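Local coordinates for protein alpha-1,2-mannosidase (Trichoderma reesei, PDB 1HCU) that probably trims alpha-1,2-linked mannose residues from high-mannose N-linked glycans, as a calcium-dependent glycosidase of family 47, at residues A[148-153]-A[165-170]; A[173-178]-A[206-211]; A[219-224]-A[294-299]; A[223-228]-A[232-237]. All blocks are in the same frame, centred on the assembly; numbering follows the deposited sequence.

Interaction 1: residues A[148-153]-A[165-170]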
loop_
_atom_site.group_PDB
_atom_site.type_symbol
_atom_site.label_atom_id
_atom_site.label_comp_id
_atom_site.label_asym_id
_atom_site.label_seq_id
_atom_site.Cartn_x
_atom_site.Cartn_y
_atom_site.Cartn_z
ATOM N N PHE A 148 -2.419 18.562 -12.328
ATOM C CA PHE A 148 -2.124 19.709 -11.484
ATOM C C PHE A 148 -2.492 21.057 -12.078
ATOM O O PHE A 148 -2.168 22.093 -11.487
ATOM C CB PHE A 148 -0.644 19.737 -11.115
ATOM C CG PHE A 148 -0.171 18.496 -10.425
ATOM C CD1 PHE A 148 0.322 17.421 -11.158
ATOM C CD2 PHE A 148 -0.227 18.396 -9.040
ATOM C CE1 PHE A 148 0.752 16.271 -10.523
ATOM C CE2 PHE A 148 0.200 17.247 -8.395
ATOM C CZ PHE A 148 0.692 16.181 -9.140
ATOM N N THR A 149 -3.161 21.060 -13.230
ATOM C CA THR A 149 -3.542 22.320 -13.868
ATOM C C THR A 149 -4.855 22.881 -13.322
ATOM O O THR A 149 -5.675 23.426 -14.068
ATOM C CB THR A 149 -3.659 22.191 -15.421
ATOM O OG1 THR A 149 -4.595 21.162 -15.764
ATOM C CG2 THR A 149 -2.302 21.895 -16.040
ATOM N N THR A 150 -5.058 22.732 -12.018
ATOM C CA THR A 150 -6.252 23.252 -11.367
ATOM C C THR A 150 -5.894 24.651 -10.859
ATOM O O THR A 150 -4.725 24.995 -10.758
ATOM C CB THR A 150 -6.649 22.395 -10.160
ATOM O OG1 THR A 150 -5.551 22.342 -9.238
ATOM C CG2 THR A 150 -7.015 20.983 -10.598
ATOM N N PRO A 151 -6.904 25.466 -10.521
ATOM C CA PRO A 151 -6.669 26.827 -10.023
ATOM C C PRO A 151 -5.778 26.882 -8.779
ATOM O O PRO A 151 -4.969 27.802 -8.632
ATOM C CB PRO A 151 -8.087 27.342 -9.744
ATOM C CG PRO A 151 -8.910 26.617 -10.756
ATOM C CD PRO A 151 -8.348 25.210 -10.687
ATOM N N SER A 152 -5.922 25.894 -7.895
ATOM C CA SER A 152 -5.135 25.846 -6.656
ATOM C C SER A 152 -3.831 25.060 -6.780
ATOM O O SER A 152 -2.862 25.323 -6.067
ATOM C CB SER A 152 -5.949 25.201 -5.531
ATOM O OG SER A 152 -6.162 23.825 -5.798
ATOM N N GLY A 153 -3.818 24.085 -7.674
ATOM C CA GLY A 153 -2.642 23.262 -7.824
ATOM C C GLY A 153 -2.942 21.893 -7.237
ATOM O O GLY A 153 -2.161 20.957 -7.414
ATOM N N VAL A 165 -4.458 14.974 -23.949
ATOM C CA VAL A 165 -4.179 15.057 -22.520
ATOM C C VAL A 165 -5.070 16.126 -21.889
ATOM O O VAL A 165 -4.951 17.303 -22.213
ATOM C CB VAL A 165 -2.684 15.407 -22.246
ATOM C CG1 VAL A 165 -2.428 15.495 -20.750
ATOM C CG2 VAL A 165 -1.777 14.351 -22.859
ATOM N N ARG A 166 -5.964 15.708 -20.994
ATOM C CA ARG A 166 -6.874 16.631 -20.322
ATOM C C ARG A 166 -7.238 16.210 -18.895
ATOM O O ARG A 166 -7.132 15.039 -18.532
ATOM C CB ARG A 166 -8.165 16.796 -21.145
ATOM C CG ARG A 166 -8.785 15.482 -21.623
ATOM C CD ARG A 166 -10.113 15.708 -22.332
ATOM N NE ARG A 166 -11.192 15.935 -21.376
ATOM C CZ ARG A 166 -12.075 15.009 -21.010
ATOM N NH1 ARG A 166 -12.025 13.787 -21.526
ATOM N NH2 ARG A 166 -12.992 15.297 -20.101
ATOM N N ARG A 167 -7.668 17.194 -18.107
ATOM C CA ARG A 167 -8.091 17.034 -16.715
ATOM C C ARG A 167 -9.548 16.613 -16.768
ATOM O O ARG A 167 -10.248 16.954 -17.722
ATOM C CB ARG A 167 -8.063 18.389 -16.020
ATOM C CG ARG A 167 -7.275 18.497 -14.764
ATOM C CD ARG A 167 -7.445 19.904 -14.242
ATOM N NE ARG A 167 -8.799 20.104 -13.736
ATOM C CZ ARG A 167 -9.348 21.292 -13.523
ATOM N NH1 ARG A 167 -8.657 22.394 -13.778
ATOM N NH2 ARG A 167 -10.578 21.377 -13.039
ATOM N N SER A 168 -10.026 15.915 -15.744
ATOM C CA SER A 168 -11.428 15.512 -15.730
ATOM C C SER A 168 -12.278 16.731 -15.340
ATOM O O SER A 168 -13.445 16.834 -15.714
ATOM C CB SER A 168 -11.661 14.381 -14.725
ATOM O OG SER A 168 -11.708 14.886 -13.404
ATOM N N GLY A 169 -11.685 17.650 -14.585
ATOM C CA GLY A 169 -12.407 18.837 -14.166
ATOM C C GLY A 169 -13.125 18.680 -12.836
ATOM O O GLY A 169 -14.018 19.463 -12.514
ATOM N N ALA A 170 -12.751 17.668 -12.057
ATOM C CA ALA A 170 -13.388 17.457 -10.757
ATOM C C ALA A 170 -13.185 18.709 -9.915
ATOM O O ALA A 170 -12.230 19.458 -10.129
ATOM C CB ALA A 170 -12.778 16.247 -10.057
HETATM O O HOH W 1 -7.962 25.252 -14.125
#
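The side chain of Arg-167 leaves strand 166-167 straight through CG and CD (chi2 -178°), then bends at chi3 (71°), and this turn lays its guanidinium against Thr-150 and brings NH1 to the carbonyl of Thr-149. NH1 donates to Thr-149 O at 3.2 Å. The acceptor lies near the guanidinium plane, but NH1 stands above the carbonyl plane and the N-H...O angle is only 141°, so the grip is moderate. Water 1 supplements it, donating to Thr-149 O (2.9 Å) and accepting weakly from NH1. Over one face of the guanidinium sits the methyl of Thr-150, with CG2 3.7 Å from NE and displaced toward the rim. The contact joins the loop that follows helix 127-144 to the last strand of a small antiparallel sheet, in an enzyme whose family folds as an (alpha/alpha)7 barrel. Threonine suits position 150 because its hydroxyl ties the loop together while its methyl covers the arginine: OG1 bonds to Val-154 O and, in an ST motif, accepts from Gly-153 N at 2.9 Å. Thr-149 OG1 passes 3.5 Å from Arg-167 CD while bonding to Val-146 O. A long cationic side chain can serve two partners at once: NE of Arg-167 forms a salt bridge with Asp-156, which probably helps to fix the rotation of the guanidinium with one face against Thr-150 CG2.

Interaction 2: residues A[173-178]-A[206-211]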
loop_
_atom_site.group_PDB
_atom_site.type_symbol
_atom_site.label_atom_id
_atom_site.label_comp_id
_atom_site.label_asym_id
_atom_site.label_seq_id
_atom_site.Cartn_x
_atom_site.Cartn_y
_atom_site.Cartn_z
ATOM N N ASN A 173 -10.940 16.427 -4.362
ATOM C CA ASN A 173 -10.233 15.156 -4.337
ATOM C C ASN A 173 -10.062 14.787 -2.856
ATOM O O ASN A 173 -10.320 15.625 -1.975
ATOM C CB ASN A 173 -8.865 15.350 -5.010
ATOM C CG ASN A 173 -8.236 14.043 -5.488
ATOM O OD1 ASN A 173 -8.753 12.949 -5.249
ATOM N ND2 ASN A 173 -7.104 14.163 -6.169
ATOM N N ASN A 174 -9.650 13.546 -2.577
ATOM C CA ASN A 174 -9.428 13.118 -1.195
ATOM C C ASN A 174 -7.941 13.221 -0.850
ATOM O O ASN A 174 -7.089 13.192 -1.740
ATOM C CB ASN A 174 -9.948 11.681 -0.943
ATOM C CG ASN A 174 -9.318 10.631 -1.859
ATOM O OD1 ASN A 174 -9.843 10.328 -2.936
ATOM N ND2 ASN A 174 -8.196 10.072 -1.432
ATOM N N VAL A 175 -7.641 13.350 0.441
ATOM C CA VAL A 175 -6.269 13.492 0.905
ATOM C C VAL A 175 -5.366 12.317 0.555
ATOM O O VAL A 175 -4.183 12.509 0.279
ATOM C CB VAL A 175 -6.205 13.754 2.445
ATOM C CG1 VAL A 175 -6.931 15.051 2.772
ATOM C CG2 VAL A 175 -6.808 12.591 3.220
ATOM N N ALA A 176 -5.895 11.100 0.555
ATOM C CA ALA A 176 -5.043 9.972 0.201
ATOM C C ALA A 176 -4.529 10.114 -1.234
ATOM O O ALA A 176 -3.334 9.982 -1.477
ATOM C CB ALA A 176 -5.792 8.653 0.367
ATOM N N GLU A 177 -5.417 10.399 -2.182
ATOM C CA GLU A 177 -5.005 10.514 -3.582
ATOM C C GLU A 177 -4.165 11.757 -3.881
ATOM O O GLU A 177 -3.346 11.757 -4.797
ATOM C CB GLU A 177 -6.239 10.450 -4.493
ATOM C CG GLU A 177 -7.076 9.197 -4.217
ATOM C CD GLU A 177 -8.080 8.866 -5.305
ATOM O OE1 GLU A 177 -9.116 8.254 -4.979
ATOM O OE2 GLU A 177 -7.831 9.202 -6.484
ATOM N N ILE A 178 -4.364 12.807 -3.093
ATOM C CA ILE A 178 -3.605 14.034 -3.248
ATOM C C ILE A 178 -2.235 13.872 -2.594
ATOM O O ILE A 178 -1.218 14.291 -3.142
ATOM C CB ILE A 178 -4.296 15.213 -2.545
ATOM C CG1 ILE A 178 -5.621 15.542 -3.233
ATOM C CG2 ILE A 178 -3.362 16.416 -2.525
ATOM C CD1 ILE A 178 -6.442 16.583 -2.495
ATOM N N SER A 206 1.051 20.853 -0.041
ATOM C CA SER A 206 1.112 22.002 0.854
ATOM C C SER A 206 -0.219 22.345 1.519
ATOM O O SER A 206 -0.248 22.728 2.683
ATOM C CB SER A 206 1.648 23.234 0.097
ATOM O OG SER A 206 0.673 23.767 -0.782
ATOM N N TYR A 207 -1.312 22.214 0.773
ATOM C CA TYR A 207 -2.656 22.509 1.283
ATOM C C TYR A 207 -3.077 21.566 2.406
ATOM O O TYR A 207 -3.921 21.913 3.232
ATOM C CB TYR A 207 -3.665 22.429 0.139
ATOM C CG TYR A 207 -3.493 23.516 -0.894
ATOM C CD1 TYR A 207 -4.061 24.776 -0.705
ATOM C CD2 TYR A 207 -2.753 23.294 -2.053
ATOM C CE1 TYR A 207 -3.900 25.791 -1.647
ATOM C CE2 TYR A 207 -2.582 24.308 -3.004
ATOM C CZ TYR A 207 -3.162 25.549 -2.794
ATOM O OH TYR A 207 -3.029 26.536 -3.746
ATOM N N LEU A 208 -2.477 20.377 2.428
ATOM C CA LEU A 208 -2.774 19.364 3.435
ATOM C C LEU A 208 -1.940 19.523 4.704
ATOM O O LEU A 208 -2.316 19.016 5.762
ATOM C CB LEU A 208 -2.535 17.967 2.863
ATOM C CG LEU A 208 -3.552 17.400 1.868
ATOM C CD1 LEU A 208 -3.716 18.346 0.691
ATOM C CD2 LEU A 208 -3.079 16.018 1.391
ATOM N N LEU A 209 -0.816 20.229 4.597
ATOM C CA LEU A 209 0.074 20.428 5.738
ATOM C C LEU A 209 -0.367 21.568 6.656
ATOM O O LEU A 209 -0.090 21.551 7.855
ATOM C CB LEU A 209 1.506 20.652 5.249
ATOM C CG LEU A 209 2.037 19.540 4.330
ATOM C CD1 LEU A 209 3.490 19.841 3.964
ATOM C CD2 LEU A 209 1.913 18.165 5.016
ATOM N N ASN A 210 -1.037 22.566 6.089
ATOM C CA ASN A 210 -1.558 23.698 6.867
ATOM C C ASN A 210 -3.028 23.794 6.459
ATOM O O ASN A 210 -3.437 24.692 5.721
ATOM C CB ASN A 210 -0.829 24.998 6.518
ATOM C CG ASN A 210 -1.199 26.146 7.453
ATOM O OD1 ASN A 210 -2.091 26.021 8.301
ATOM N ND2 ASN A 210 -0.516 27.276 7.299
ATOM N N PRO A 211 -3.839 22.844 6.935
ATOM C CA PRO A 211 -5.271 22.747 6.651
ATOM C C PRO A 211 -6.088 23.989 6.948
ATOM O O PRO A 211 -6.090 24.496 8.070
ATOM C CB PRO A 211 -5.703 21.548 7.491
ATOM C CG PRO A 211 -4.773 21.607 8.657
ATOM C CD PRO A 211 -3.453 21.893 7.992
#
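Leu-208, near the end of helix 196-209, points its forked tip at Val-175 and Ile-178 on the short helix 175-178, joining the two helices within the (alpha/alpha)7 barrel that characterises family 47. The side chains that meet in the tight part are all apolar and buried. Val-175 and Ile-178 stand three residues apart, so slightly less than one helical turn puts both on the same side of helix 175-178, with their side chains starting toward the leucine. In Leu-208, chi1 (-75°) sets CG beside the backbone N, and chi2 (56°) then turns the fork so that both methyls meet Ile-178 CG2. CD1 lies 3.8 Å from Ile-178 CG2, and CD2 lies 3.9 Å from the same methyl, so the fork straddles it. CD2 also reaches toward Val-175, 4.0 Å from its CB. Branched aliphatic residues fit here because they fill the interface with methyls and bring no polar group that would need a partner. Val-226 touches Val-175 and Ile-178 and Phe-247 touches Leu-208, continuing the hydrophobic layer.

Matters change toward the end of the longer helix. There the hydrogen bonding weakens: Leu-209 N bonds to Ser-206 O at 3.2 Å, while Asn-210 N makes only a weak, long bond to that oxygen. Asn-210 faces solvent, as befits a polar side chain; the side chain of Tyr-207 leads away from the contact, and its OH bonds to Ser-152 O. Back on the tight side, Leu-208 CD2 rests 3.8 Å from the carbonyl oxygen of Val-175.

Interaction 3: residues A[219-224]-A[294-299]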
loop_
_atom_site.group_PDB
_atom_site.type_symbol
_atom_site.label_atom_id
_atom_site.label_comp_id
_atom_site.label_asym_id
_atom_site.label_seq_id
_atom_site.Cartn_x
_atom_site.Cartn_y
_atom_site.Cartn_z
ATOM N N PRO A 219 -5.454 17.745 16.455
ATOM C CA PRO A 219 -4.205 18.207 15.838
ATOM C C PRO A 219 -3.603 17.132 14.930
ATOM O O PRO A 219 -3.334 16.016 15.371
ATOM C CB PRO A 219 -3.326 18.523 17.048
ATOM C CG PRO A 219 -4.331 18.940 18.101
ATOM C CD PRO A 219 -5.420 17.905 17.921
ATOM N N GLY A 220 -3.409 17.465 13.659
ATOM C CA GLY A 220 -2.838 16.502 12.734
ATOM C C GLY A 220 -3.857 15.622 12.021
ATOM O O GLY A 220 -3.554 15.059 10.971
ATOM N N LEU A 221 -5.055 15.500 12.586
ATOM C CA LEU A 221 -6.107 14.689 11.982
ATOM C C LEU A 221 -7.018 15.567 11.128
ATOM O O LEU A 221 -8.028 16.106 11.601
ATOM C CB LEU A 221 -6.910 13.958 13.064
ATOM C CG LEU A 221 -6.044 12.969 13.854
ATOM C CD1 LEU A 221 -6.880 12.230 14.897
ATOM C CD2 LEU A 221 -5.403 11.976 12.883
ATOM N N ILE A 222 -6.630 15.690 9.862
ATOM C CA ILE A 222 -7.316 16.507 8.868
ATOM C C ILE A 222 -8.558 15.882 8.252
ATOM O O ILE A 222 -8.889 14.726 8.515
ATOM C CB ILE A 222 -6.333 16.881 7.719
ATOM C CG1 ILE A 222 -5.842 15.616 6.992
ATOM C CG2 ILE A 222 -5.127 17.615 8.305
ATOM C CD1 ILE A 222 -5.008 15.890 5.732
ATOM N N GLY A 223 -9.239 16.666 7.421
ATOM C CA GLY A 223 -10.443 16.202 6.746
ATOM C C GLY A 223 -10.087 15.293 5.580
ATOM O O GLY A 223 -8.911 15.086 5.293
ATOM N N THR A 224 -11.102 14.774 4.894
ATOM C CA THR A 224 -10.909 13.850 3.786
ATOM C C THR A 224 -10.910 14.463 2.382
ATOM O O THR A 224 -10.109 14.075 1.533
ATOM C CB THR A 224 -11.985 12.733 3.828
ATOM O OG1 THR A 224 -11.921 12.049 5.084
ATOM C CG2 THR A 224 -11.770 11.725 2.707
ATOM N N SER A 294 -10.204 3.441 15.192
ATOM C CA SER A 294 -11.556 3.868 14.840
ATOM C C SER A 294 -11.443 4.964 13.791
ATOM O O SER A 294 -10.368 5.539 13.606
ATOM C CB SER A 294 -12.293 4.449 16.056
ATOM O OG SER A 294 -12.577 3.465 17.037
ATOM N N SER A 295 -12.551 5.239 13.105
ATOM C CA SER A 295 -12.601 6.301 12.111
ATOM C C SER A 295 -13.128 7.486 12.902
ATOM O O SER A 295 -13.561 7.320 14.046
ATOM C CB SER A 295 -13.580 5.956 10.992
ATOM O OG SER A 295 -14.895 5.845 11.505
ATOM N N TYR A 296 -13.114 8.675 12.309
ATOM C CA TYR A 296 -13.578 9.849 13.035
ATOM C C TYR A 296 -14.268 10.890 12.182
ATOM O O TYR A 296 -14.113 10.929 10.964
ATOM C CB TYR A 296 -12.401 10.503 13.773
ATOM C CG TYR A 296 -11.332 11.058 12.853
ATOM C CD1 TYR A 296 -11.452 12.337 12.294
ATOM C CD2 TYR A 296 -10.217 10.291 12.505
ATOM C CE1 TYR A 296 -10.482 12.836 11.401
ATOM C CE2 TYR A 296 -9.250 10.779 11.620
ATOM C CZ TYR A 296 -9.392 12.052 11.072
ATOM O OH TYR A 296 -8.453 12.519 10.191
ATOM N N ASN A 297 -15.033 11.734 12.856
ATOM C CA ASN A 297 -15.753 12.825 12.235
ATOM C C ASN A 297 -15.973 13.785 13.388
ATOM O O ASN A 297 -16.840 13.575 14.238
ATOM C CB ASN A 297 -17.082 12.338 11.655
ATOM C CG ASN A 297 -17.746 13.384 10.776
ATOM O OD1 ASN A 297 -18.656 13.082 10.012
ATOM N ND2 ASN A 297 -17.290 14.622 10.883
ATOM N N GLY A 298 -15.166 14.839 13.426
ATOM C CA GLY A 298 -15.261 15.783 14.520
ATOM C C GLY A 298 -14.573 15.093 15.683
ATOM O O GLY A 298 -13.615 14.347 15.475
ATOM N N GLN A 299 -15.065 15.313 16.896
ATOM C CA GLN A 299 -14.480 14.690 18.072
ATOM C C GLN A 299 -15.127 13.323 18.310
ATOM O O GLN A 299 -14.867 12.675 19.313
ATOM C CB GLN A 299 -14.690 15.580 19.298
ATOM C CG GLN A 299 -14.588 17.075 19.008
ATOM C CD GLN A 299 -13.265 17.450 18.385
ATOM O OE1 GLN A 299 -12.202 17.146 18.935
ATOM N NE2 GLN A 299 -13.315 18.118 17.236
#
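Tyr-296 reaches from strand 292-297 to the loop 219-224 and makes one hydrogen bond across the gap. Its OH donates to Ile-222 O at 2.8 Å, lying in the plane of that carbonyl, with a C=O...O angle of 146°; the acceptor in turn sits at the edge of the tyrosine ring. The hydroxyl also has a weak bond to Tyr-248 OH. Tyrosine suits a buried place like this, since its long, rigid ring bridges the 9.0 Å between Leu-221 CA and Tyr-296 CA and its OH satisfies a main-chain carbonyl at the far end.

The remaining interaction is apolar. Leu-221 starts toward the tyrosine and touches it through CB, 3.7 Å from Tyr-296 CZ, while CD1 lies farther off, over the rim of one ring face. The side chain of Ile-222, by contrast, starts away from the tyrosine and packs on Phe-247 and Tyr-248, so only its carbonyl serves the contact. Leu-221 also packs on Ser-275 and Thr-276, bringing helix 263-280 to the same place.

The loop between helix 196-209 and strand 225-227 is thereby tied to strand 292-297 of an antiparallel sheet, in an enzyme of the (alpha/alpha)7-barrel family 47.

Interaction 4: residues A[223-228]-A[232-237]. With NAG (2-acetamido-2-deoxy-beta-D-glucopyranose), chain E.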
loop_
_atom_site.group_PDB
_atom_site.type_symbol
_atom_site.label_atom_id
_atom_site.label_comp_id
_atom_site.label_asym_id
_atom_site.label_seq_id
_atom_site.Cartn_x
_atom_site.Cartn_y
_atom_site.Cartn_z
ATOM N N GLY A 223 -9.239 16.666 7.421
ATOM C CA GLY A 223 -10.443 16.202 6.746
ATOM C C GLY A 223 -10.087 15.293 5.580
ATOM O O GLY A 223 -8.911 15.086 5.293
ATOM N N THR A 224 -11.102 14.774 4.894
ATOM C CA THR A 224 -10.909 13.850 3.786
ATOM C C THR A 224 -10.910 14.463 2.382
ATOM O O THR A 224 -10.109 14.075 1.533
ATOM C CB THR A 224 -11.985 12.733 3.828
ATOM O OG1 THR A 224 -11.921 12.049 5.084
ATOM C CG2 THR A 224 -11.770 11.725 2.707
ATOM N N PHE A 225 -11.808 15.410 2.134
ATOM C CA PHE A 225 -11.903 16.025 0.810
ATOM C C PHE A 225 -11.434 17.471 0.735
ATOM O O PHE A 225 -11.778 18.299 1.580
ATOM C CB PHE A 225 -13.335 15.907 0.297
ATOM C CG PHE A 225 -13.884 14.507 0.377
ATOM C CD1 PHE A 225 -14.799 14.157 1.369
ATOM C CD2 PHE A 225 -13.475 13.535 -0.534
ATOM C CE1 PHE A 225 -15.302 12.862 1.452
ATOM C CE2 PHE A 225 -13.970 12.234 -0.460
ATOM C CZ PHE A 225 -14.887 11.899 0.534
ATOM N N VAL A 226 -10.637 17.748 -0.296
ATOM C CA VAL A 226 -10.067 19.070 -0.528
ATOM C C VAL A 226 -10.499 19.643 -1.879
ATOM O O VAL A 226 -10.468 18.962 -2.903
ATOM C CB VAL A 226 -8.519 19.021 -0.473
ATOM C CG1 VAL A 226 -7.940 20.401 -0.760
ATOM C CG2 VAL A 226 -8.067 18.544 0.879
ATOM N N SER A 227 -10.910 20.905 -1.853
ATOM C CA SER A 227 -11.368 21.629 -3.035
ATOM C C SER A 227 -10.229 21.832 -4.036
ATOM O O SER A 227 -9.129 22.240 -3.655
ATOM C CB SER A 227 -11.918 22.990 -2.595
ATOM O OG SER A 227 -12.122 23.846 -3.701
ATOM N N THR A 228 -10.488 21.555 -5.311
ATOM C CA THR A 228 -9.459 21.731 -6.330
ATOM C C THR A 228 -9.336 23.193 -6.763
ATOM O O THR A 228 -8.301 23.604 -7.288
ATOM C CB THR A 228 -9.739 20.860 -7.572
ATOM O OG1 THR A 228 -10.995 21.232 -8.152
ATOM C CG2 THR A 228 -9.780 19.388 -7.179
ATOM N N THR A 232 -9.190 24.201 -0.019
ATOM C CA THR A 232 -9.662 24.271 1.360
ATOM C C THR A 232 -10.438 23.018 1.732
ATOM O O THR A 232 -11.046 22.384 0.875
ATOM C CB THR A 232 -10.574 25.496 1.573
ATOM O OG1 THR A 232 -11.778 25.331 0.815
ATOM C CG2 THR A 232 -9.865 26.771 1.124
ATOM N N PHE A 233 -10.405 22.647 3.007
ATOM C CA PHE A 233 -11.136 21.461 3.452
ATOM C C PHE A 233 -12.598 21.799 3.673
ATOM O O PHE A 233 -12.942 22.930 4.014
ATOM C CB PHE A 233 -10.550 20.905 4.752
ATOM C CG PHE A 233 -9.193 20.287 4.591
ATOM C CD1 PHE A 233 -8.081 21.079 4.335
ATOM C CD2 PHE A 233 -9.030 18.910 4.693
ATOM C CE1 PHE A 233 -6.822 20.512 4.182
ATOM C CE2 PHE A 233 -7.772 18.330 4.543
ATOM C CZ PHE A 233 -6.663 19.132 4.287
ATOM N N GLN A 234 -13.454 20.802 3.489
ATOM C CA GLN A 234 -14.892 20.979 3.652
ATOM C C GLN A 234 -15.504 20.021 4.674
ATOM O O GLN A 234 -16.728 19.990 4.849
ATOM C CB GLN A 234 -15.572 20.763 2.313
ATOM C CG GLN A 234 -15.087 19.511 1.638
ATOM C CD GLN A 234 -16.035 19.048 0.581
ATOM O OE1 GLN A 234 -16.361 19.794 -0.349
ATOM N NE2 GLN A 234 -16.501 17.809 0.710
ATOM N N ASP A 235 -14.656 19.233 5.333
ATOM C CA ASP A 235 -15.125 18.278 6.333
ATOM C C ASP A 235 -14.044 18.010 7.384
ATOM O O ASP A 235 -12.879 18.367 7.196
ATOM C CB ASP A 235 -15.521 16.968 5.654
ATOM C CG ASP A 235 -14.336 16.262 5.018
ATOM O OD1 ASP A 235 -13.520 15.683 5.764
ATOM O OD2 ASP A 235 -14.218 16.301 3.773
ATOM N N SER A 236 -14.443 17.381 8.484
ATOM C CA SER A 236 -13.518 17.055 9.555
ATOM C C SER A 236 -13.543 15.554 9.845
ATOM O O SER A 236 -13.395 15.136 10.993
ATOM C CB SER A 236 -13.889 17.833 10.820
ATOM O OG SER A 236 -13.889 19.230 10.573
ATOM N N SER A 237 -13.729 14.746 8.805
ATOM C CA SER A 237 -13.771 13.300 8.975
ATOM C C SER A 237 -12.533 12.637 8.377
ATOM O O SER A 237 -11.868 13.207 7.517
ATOM C CB SER A 237 -15.023 12.720 8.314
ATOM O OG SER A 237 -14.917 12.778 6.904
HETATM C C1 NAG E . -13.609 27.010 -2.170
HETATM C C2 NAG E . -14.592 28.036 -1.594
HETATM C C3 NAG E . -15.891 27.328 -1.186
HETATM C C4 NAG E . -16.446 26.470 -2.329
HETATM C C5 NAG E . -15.350 25.536 -2.859
HETATM C C6 NAG E . -15.801 24.733 -4.059
HETATM C C7 NAG E . -13.672 29.939 -0.425
HETATM C C8 NAG E . -14.156 30.777 0.746
HETATM N N2 NAG E . -13.994 28.650 -0.421
HETATM O O3 NAG E . -16.859 28.294 -0.796
HETATM O O4 NAG E . -17.542 25.692 -1.859
HETATM O O5 NAG E . -14.203 26.303 -3.265
HETATM O O6 NAG E . -15.064 23.526 -4.177
HETATM O O7 NAG E . -13.014 30.462 -1.326
#
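Asp-235 turns its carboxylate onto two successive peptide N-H groups, clamping the open end of a short, roughly antiparallel beta-hairpin connection whose single beta bridge joins Val-226 to Phe-233. OD1 takes Thr-224 N at 2.7 Å and OD2 takes Phe-225 N at 3.0 Å, each through its syn lone pair. Aspartate suits this fork, since two oxygens on a short stem can match neighbouring amides. The anti lone pair of OD1 accepts from Ser-237 N, an Asx turn.

The carboxylate stands 76° from the plane of the Phe-225 ring and meets it at the edge, OD2 lying 3.3 Å from CD1. Thr-224 CG2 covers the centre of one face of that ring, while Thr-224 OG1 donates to Ser-237 O from above the carbonyl plane. Phe-233 receives Val-226 CG2 over a face in a CH-pi contact, 3.8 Å from the ring centroid and 15° off the normal. Gly-223 CA makes a CA-H...O contact of 3.3 Å with Asp-235 O, leaving no room for a side chain between them.

Toward the turn, Ser-227 N bonds almost straight to Thr-232 O. The glycan on Asn-230 lies beside this end: Ser-227 OG, also bonded to Ser-229 OG, shares a hydrogen bond of 3.0 Å with O6 of the N-acetylglucosamine.

From the N terminus, interaction 1 comes first and closes the loop from 148-153 to 165-170 around strand 158-160. The chain then enters strand 172-174, and interaction 2 closes a wider, largely helical excursion between 173-178 and 206-211. Interactions 3 and 4 start from overlapping segments that share Gly-223 and Thr-224: the short turn of interaction 4 lies within the long span that interaction 3 closes at 294-299. Cross-ties are direct: Thr-228 bonds to Ser-152 and Ala-170, Tyr-207 to Ser-152, and Gly-298 to Ser-236. Together they connect the loop before strand 158-160, helix 196-209, the two-stranded sheet of 172-174 and 225-227, and strand 292-297.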